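Local coordinates for protein encapsulated ferritin (Haliangium ochraceum, PDB 5N5F) that oxidises Fe(2+) to Fe(3+) as a ferritin-like ferroxidase cargo of an encapsulin nanocompartment, passing the iron on for storage there, at the interface of chains A and B. Coordinates in Å, arbitrary orientation; residue numbers count along the deposited sequence, not the author numbering. Chains: chain A/B, encapsulated ferritin.

The interface of chains A and B. Residues chain A 66, 69-70, 73, 83, 87; chain B 66, 69, 83, 86-88.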
loop_
_atom_site.group_PDB
_atom_site.type_symbol
_atom_site.label_atom_id
_atom_site.label_comp_id
_atom_site.label_asym_id
_atom_site.label_seq_id
_atom_site.Cartn_x
_atom_site.Cartn_y
_atom_site.Cartn_z
ATOM N N MET A 66 -4.016 -21.351 -16.949
ATOM C CA MET A 66 -5.049 -22.026 -17.722
ATOM C C MET A 66 -5.587 -23.244 -16.984
ATOM O O MET A 66 -6.764 -23.589 -17.138
ATOM C CB MET A 66 -4.503 -22.411 -19.095
ATOM C CG MET A 66 -4.101 -21.214 -19.957
ATOM S SD MET A 66 -5.429 -20.000 -20.207
ATOM C CE MET A 66 -5.106 -18.839 -18.878
ATOM N N LEU A 69 -8.078 -21.667 -14.690
ATOM C CA LEU A 69 -9.239 -21.173 -15.418
ATOM C C LEU A 69 -10.176 -22.317 -15.785
ATOM O O LEU A 69 -11.401 -22.167 -15.718
ATOM C CB LEU A 69 -8.783 -20.415 -16.666
ATOM C CG LEU A 69 -9.890 -19.831 -17.549
ATOM C CD1 LEU A 69 -10.783 -18.877 -16.763
ATOM C CD2 LEU A 69 -9.280 -19.126 -18.752
ATOM N N GLU A 70 -9.619 -23.472 -16.156
ATOM C CA GLU A 70 -10.447 -24.637 -16.442
ATOM C C GLU A 70 -11.205 -25.089 -15.198
ATOM O O GLU A 70 -12.369 -25.494 -15.287
ATOM C CB GLU A 70 -9.582 -25.772 -16.991
ATOM C CG GLU A 70 -10.312 -27.101 -17.180
ATOM C CD GLU A 70 -11.516 -27.000 -18.108
ATOM O OE1 GLU A 70 -11.664 -25.970 -18.797
ATOM O OE2 GLU A 70 -12.312 -27.962 -18.147
ATOM N N ARG A 73 -14.029 -22.745 -14.912
ATOM C CA ARG A 73 -15.049 -22.962 -15.935
ATOM C C ARG A 73 -15.985 -24.101 -15.557
ATOM O O ARG A 73 -17.205 -23.995 -15.732
ATOM C CB ARG A 73 -14.393 -23.252 -17.285
ATOM C CG ARG A 73 -15.397 -23.381 -18.442
ATOM C CD ARG A 73 -14.792 -24.073 -19.649
ATOM N NE ARG A 73 -14.431 -25.457 -19.360
ATOM C CZ ARG A 73 -15.259 -26.492 -19.457
ATOM N NH1 ARG A 73 -16.516 -26.318 -19.841
ATOM N NH2 ARG A 73 -14.826 -27.711 -19.166
ATOM N N MET A 83 -16.749 -18.114 -22.166
ATOM C CA MET A 83 -15.601 -18.770 -22.780
ATOM C C MET A 83 -16.001 -19.443 -24.090
ATOM O O MET A 83 -15.268 -19.367 -25.084
ATOM C CB MET A 83 -14.992 -19.780 -21.806
ATOM C CG MET A 83 -14.213 -19.128 -20.659
ATOM S SD MET A 83 -13.703 -20.289 -19.374
ATOM C CE MET A 83 -12.559 -21.317 -20.284
ATOM N N LEU A 87 -13.551 -17.668 -27.057
ATOM C CA LEU A 87 -12.241 -18.310 -27.125
ATOM C C LEU A 87 -12.093 -19.151 -28.388
ATOM O O LEU A 87 -13.023 -19.846 -28.808
ATOM C CB LEU A 87 -12.010 -19.182 -25.891
ATOM C CG LEU A 87 -12.148 -18.486 -24.532
ATOM C CD1 LEU A 87 -11.598 -19.371 -23.420
ATOM C CD2 LEU A 87 -11.466 -17.124 -24.513
ATOM N N MET B 66 -13.043 -12.519 -20.711
ATOM C CA MET B 66 -12.827 -13.504 -21.763
ATOM C C MET B 66 -12.579 -12.839 -23.111
ATOM O O MET B 66 -11.840 -13.385 -23.939
ATOM C CB MET B 66 -14.012 -14.463 -21.828
ATOM C CG MET B 66 -14.201 -15.279 -20.548
ATOM S SD MET B 66 -12.725 -16.214 -20.066
ATOM C CE MET B 66 -11.954 -15.097 -18.892
ATOM N N LEU B 69 -8.905 -12.116 -22.849
ATOM C CA LEU B 69 -8.099 -13.331 -22.914
ATOM C C LEU B 69 -7.977 -13.834 -24.346
ATOM O O LEU B 69 -6.916 -14.325 -24.750
ATOM C CB LEU B 69 -8.705 -14.408 -22.015
ATOM C CG LEU B 69 -7.960 -15.744 -21.943
ATOM C CD1 LEU B 69 -6.545 -15.569 -21.388
ATOM C CD2 LEU B 69 -8.748 -16.729 -21.093
ATOM N N MET B 83 -3.898 -23.291 -23.622
ATOM C CA MET B 83 -5.360 -23.256 -23.610
ATOM C C MET B 83 -5.947 -24.481 -24.303
ATOM O O MET B 83 -6.955 -25.034 -23.850
ATOM C CB MET B 83 -5.866 -21.968 -24.265
ATOM C CG MET B 83 -5.765 -20.743 -23.365
ATOM S SD MET B 83 -6.034 -19.169 -24.210
ATOM C CE MET B 83 -7.817 -19.135 -24.343
ATOM N N TYR B 86 -5.951 -27.590 -21.765
ATOM C CA TYR B 86 -6.698 -27.638 -20.514
ATOM C C TYR B 86 -8.144 -27.178 -20.618
ATOM O O TYR B 86 -8.980 -27.673 -19.860
ATOM C CB TYR B 86 -5.985 -26.792 -19.449
ATOM C CG TYR B 86 -4.644 -27.362 -19.050
ATOM C CD1 TYR B 86 -4.560 -28.442 -18.181
ATOM C CD2 TYR B 86 -3.463 -26.832 -19.550
ATOM C CE1 TYR B 86 -3.338 -28.975 -17.816
ATOM C CE2 TYR B 86 -2.234 -27.359 -19.189
ATOM C CZ TYR B 86 -2.179 -28.431 -18.323
ATOM O OH TYR B 86 -0.960 -28.963 -17.959
ATOM N N LEU B 87 -8.468 -26.260 -21.521
ATOM C CA LEU B 87 -9.804 -25.680 -21.543
ATOM C C LEU B 87 -10.781 -26.600 -22.263
ATOM O O LEU B 87 -10.468 -27.168 -23.314
ATOM C CB LEU B 87 -9.780 -24.302 -22.208
ATOM C CG LEU B 87 -8.880 -23.252 -21.542
ATOM C CD1 LEU B 87 -9.099 -21.887 -22.180
ATOM C CD2 LEU B 87 -9.103 -23.177 -20.033
ATOM N N PHE B 88 -11.972 -26.748 -21.675
ATOM C CA PHE B 88 -13.047 -27.569 -22.236
ATOM C C PHE B 88 -12.664 -29.050 -22.245
ATOM O O PHE B 88 -12.743 -29.726 -23.271
ATOM C CB PHE B 88 -13.427 -27.099 -23.641
ATOM C CG PHE B 88 -13.874 -25.671 -23.700
ATOM C CD1 PHE B 88 -15.009 -25.262 -23.026
ATOM C CD2 PHE B 88 -13.171 -24.740 -24.444
ATOM C CE1 PHE B 88 -15.432 -23.953 -23.088
ATOM C CE2 PHE B 88 -13.590 -23.428 -24.508
ATOM C CZ PHE B 88 -14.723 -23.035 -23.828
#
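A:Glu70 takes the backbone N-H of B:Phe88 on its carboxylate oxygen OE1, at 3.0 Å from N. The N-H comes from above the carboxylate plane, 49° out of it. A:Arg73 NE reaches the same oxygen from the opposite face. A:Arg73 NH2 meets the syn lone pair of A:Glu70 OE2 at 2.7 Å in a salt bridge. This side-on pair of bonds fixes the rotation of the carboxylate. An alanine in place of A:Glu70 would probably leave the B:Phe88 N-H without its acceptor and the A:Arg73 guanidinium free to turn.

A:Arg73 also packs on B:Phe88. A:Arg73 CD lies 3.5 Å from B:Phe88 CE1, a ring carbon, with the guanidinium tilted 50° to the ring. The bend at chi3 (64°) turns the guanidinium back toward A:Glu70.

Most of the other contacts given are apolar. A:Leu69 and B:Leu69 meet tip to tip, CD2 to CD2 at a tight 3.4 Å. A:Met66 SD lies 3.3 Å from B:Met83 CG, and B:Met66 SD packs likewise on A:Met83 CG. A:Leu87 CD1 and B:Leu87 CD1 touch at 3.8 Å. The methyl CE of A:Met83 reaches B:Leu87 CD2 at 3.9 Å.

The patch is part of a two-fold symmetric interface between subunits of the decameric ring formed by this N-terminal domain. Helix 48-75 of chain A packs against helix 77-86 and the following loop of chain B, and the reverse; the Leu69 and Leu87 pairs meet their own copies across the two-fold.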